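Local structure of N-hydroxyarylamine O-acetyltransferase (Bacillus cereus, 4DMO) at residues S93-N98 against S102-D107. The protein is an active arylamine N-acetyltransferase with an unusual Cys-His-Glu catalytic triad, probably also acetylating N-hydroxyarylamines. Numbering follows the deposited sequence.
Sequences SGTVYN and SIWAVD. With KH2 (3-(1-methylpiperidinium-1-yl)propane-1-sulfonate), chain C.
Tyr-97 and Trp-104 form a non-hydrogen-bonded pair near the end of an antiparallel beta hairpin, followed by the hydrogen-bonded pair Asn-98 and Ile-103, with Ser-102 also facing Asn-98 in a G1 beta bulge. Asn-98 N donates to Ile-103 O at 2.8 Å, Ile-103 N returns a longer bond to Asn-98 O, and Ala-105 N reaches Val-96 O at 2.9 Å. Past Ala-105 the second strand is interrupted; here a water accepts from Val-96 N and donates to Val-106 O, before Gly-94 pairs again with His-110. The two aromatic side chains make a T-shaped pair: the Tyr-97 edge, led by CD1, meets the Trp-104 face, CD1 lying 3.7 Å from CE3, with the planes at 82°. Tyr-97 has CG anti to its own backbone N (chi1 -171°), which carries the ring alongside Ile-103, whose carbonyl O sits over one face, toward the rim. The bound sulfobetaine, hydrogen-bonded to Leu-184 N, places C7 over the opposite face, also toward the rim; its C12 is 3.6 Å from Trp-104 CZ2. On the side of the indole away from Tyr-97, Thr-95 CG2 lies 3.4 Å from Val-106 O, while Thr-95 OG1 is hydrogen-bonded to Ser-108 N. Lys-160 makes a cation-pi contact with Trp-104 and a salt bridge with Asp-107. Tyr-97 thus lines the ligand's propyl chain and Trp-104 its piperidinium ring, consistent with a pocket whose aromatic groups suit a cationic ring.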
loop_
_atom_site.group_PDB
_atom_site.type_symbol
_atom_site.label_atom_id
_atom_site.label_comp_id
_atom_site.label_asym_id
_atom_site.label_seq_id
_atom_site.Cartn_x
_atom_site.Cartn_y
_atom_site.Cartn_z
ATOM N N SER A 93 -1.435 4.365 -12.754
ATOM C CA SER A 93 -2.081 5.446 -12.045
ATOM C C SER A 93 -3.574 5.197 -12.008
ATOM O O SER A 93 -4.146 4.667 -12.954
ATOM C CB SER A 93 -1.780 6.783 -12.742
ATOM O OG SER A 93 -2.680 7.807 -12.353
ATOM N N GLY A 94 -4.202 5.629 -10.928
ATOM C CA GLY A 94 -5.625 5.482 -10.774
ATOM C C GLY A 94 -6.183 6.427 -9.744
ATOM O O GLY A 94 -5.491 7.313 -9.252
ATOM N N THR A 95 -7.462 6.225 -9.445
ATOM C CA THR A 95 -8.174 7.038 -8.512
ATOM C C THR A 95 -9.013 6.141 -7.628
ATOM O O THR A 95 -9.737 5.276 -8.123
ATOM C CB THR A 95 -9.105 8.030 -9.246
ATOM O OG1 THR A 95 -8.350 8.848 -10.151
ATOM C CG2 THR A 95 -9.845 8.911 -8.236
ATOM N N VAL A 96 -8.938 6.362 -6.319
ATOM C CA VAL A 96 -9.710 5.592 -5.343
ATOM C C VAL A 96 -11.168 6.056 -5.331
ATOM O O VAL A 96 -11.477 7.220 -5.630
ATOM C CB VAL A 96 -9.128 5.727 -3.903
ATOM C CG1 VAL A 96 -9.996 4.957 -2.863
ATOM C CG2 VAL A 96 -7.696 5.237 -3.863
ATOM N N TYR A 97 -12.056 5.120 -5.006
ATOM C CA TYR A 97 -13.473 5.409 -4.886
ATOM C C TYR A 97 -13.874 5.344 -3.434
ATOM O O TYR A 97 -13.419 4.488 -2.681
ATOM C CB TYR A 97 -14.302 4.409 -5.666
ATOM C CG TYR A 97 -15.774 4.763 -5.773
ATOM C CD1 TYR A 97 -16.194 5.750 -6.666
ATOM C CD2 TYR A 97 -16.749 4.085 -5.022
ATOM C CE1 TYR A 97 -17.516 6.073 -6.803
ATOM C CE2 TYR A 97 -18.099 4.408 -5.155
ATOM C CZ TYR A 97 -18.472 5.410 -6.050
ATOM O OH TYR A 97 -19.795 5.768 -6.226
ATOM N N ASN A 98 -14.722 6.272 -3.042
ATOM C CA ASN A 98 -15.186 6.307 -1.692
ATOM C C ASN A 98 -16.572 5.734 -1.672
ATOM O O ASN A 98 -17.544 6.463 -1.787
ATOM C CB ASN A 98 -15.174 7.734 -1.186
ATOM C CG ASN A 98 -15.226 7.808 0.315
ATOM O OD1 ASN A 98 -16.274 7.598 0.920
ATOM N ND2 ASN A 98 -14.082 8.079 0.934
ATOM N N SER A 102 -20.307 7.412 -1.846
ATOM C CA SER A 102 -20.596 7.290 -3.268
ATOM C C SER A 102 -19.979 8.426 -4.097
ATOM O O SER A 102 -20.672 9.140 -4.801
ATOM C CB SER A 102 -22.114 7.259 -3.500
ATOM O OG SER A 102 -22.704 6.102 -2.935
ATOM N N ILE A 103 -18.668 8.578 -4.036
ATOM C CA ILE A 103 -18.004 9.596 -4.839
ATOM C C ILE A 103 -16.544 9.229 -4.941
ATOM O O ILE A 103 -16.052 8.437 -4.143
ATOM C CB ILE A 103 -18.056 10.992 -4.179
ATOM C CG1 ILE A 103 -17.594 10.901 -2.726
ATOM C CG2 ILE A 103 -19.449 11.600 -4.255
ATOM C CD1 ILE A 103 -17.198 12.203 -2.165
ATOM N N TRP A 104 -15.846 9.850 -5.890
ATOM C CA TRP A 104 -14.434 9.596 -6.087
ATOM C C TRP A 104 -13.612 10.335 -5.077
ATOM O O TRP A 104 -14.033 11.352 -4.566
ATOM C CB TRP A 104 -13.989 10.023 -7.482
ATOM C CG TRP A 104 -14.629 9.250 -8.572
ATOM C CD1 TRP A 104 -15.669 9.658 -9.357
ATOM C CD2 TRP A 104 -14.265 7.935 -9.010
ATOM N NE1 TRP A 104 -15.974 8.674 -10.269
ATOM C CE2 TRP A 104 -15.146 7.601 -10.078
ATOM C CE3 TRP A 104 -13.300 6.995 -8.625
ATOM C CZ2 TRP A 104 -15.080 6.384 -10.742
ATOM C CZ3 TRP A 104 -13.231 5.788 -9.294
ATOM C CH2 TRP A 104 -14.130 5.491 -10.337
ATOM N N ALA A 105 -12.467 9.758 -4.743
ATOM C CA ALA A 105 -11.432 10.467 -4.011
ATOM C C ALA A 105 -10.730 11.374 -5.000
ATOM O O ALA A 105 -11.088 11.414 -6.182
ATOM C CB ALA A 105 -10.441 9.490 -3.396
ATOM N N VAL A 106 -9.716 12.080 -4.528
ATOM C CA VAL A 106 -8.980 12.992 -5.375
ATOM C C VAL A 106 -8.462 12.273 -6.598
ATOM O O VAL A 106 -7.996 11.123 -6.522
ATOM C CB VAL A 106 -7.803 13.680 -4.635
ATOM C CG1 VAL A 106 -8.346 14.662 -3.669
ATOM C CG2 VAL A 106 -6.907 12.666 -3.939
ATOM N N ASP A 107 -8.528 12.978 -7.727
ATOM C CA ASP A 107 -8.163 12.422 -9.025
ATOM C C ASP A 107 -6.681 12.054 -9.075
ATOM O O ASP A 107 -5.822 12.861 -8.733
ATOM C CB ASP A 107 -8.476 13.424 -10.142
ATOM C CG ASP A 107 -8.279 12.839 -11.485
ATOM O OD1 ASP A 107 -7.140 12.867 -11.988
ATOM O OD2 ASP A 107 -9.249 12.291 -12.024
HETATM S S KH2 C . -20.121 0.296 -5.789
HETATM C C1 KH2 C . -19.909 1.924 -6.430
HETATM O O1 KH2 C . -19.751 0.189 -4.398
HETATM N N2 KH2 C . -19.377 3.368 -9.903
HETATM O O2 KH2 C . -19.381 -0.713 -6.511
HETATM C C4 KH2 C . -20.244 2.208 -7.851
HETATM O O4 KH2 C . -21.485 -0.184 -5.877
HETATM C C7 KH2 C . -19.137 2.809 -8.626
HETATM C C11 KH2 C . -19.688 2.343 -10.837
HETATM C C12 KH2 C . -18.243 4.818 -11.547
HETATM C C13 KH2 C . -20.168 5.600 -10.415
HETATM C C14 KH2 C . -19.626 5.319 -11.773
HETATM C C15 KH2 C . -20.474 4.268 -9.827
HETATM C C16 KH2 C . -18.178 4.060 -10.273
HETATM O O HOH W 1 -7.287 8.651 -5.410
#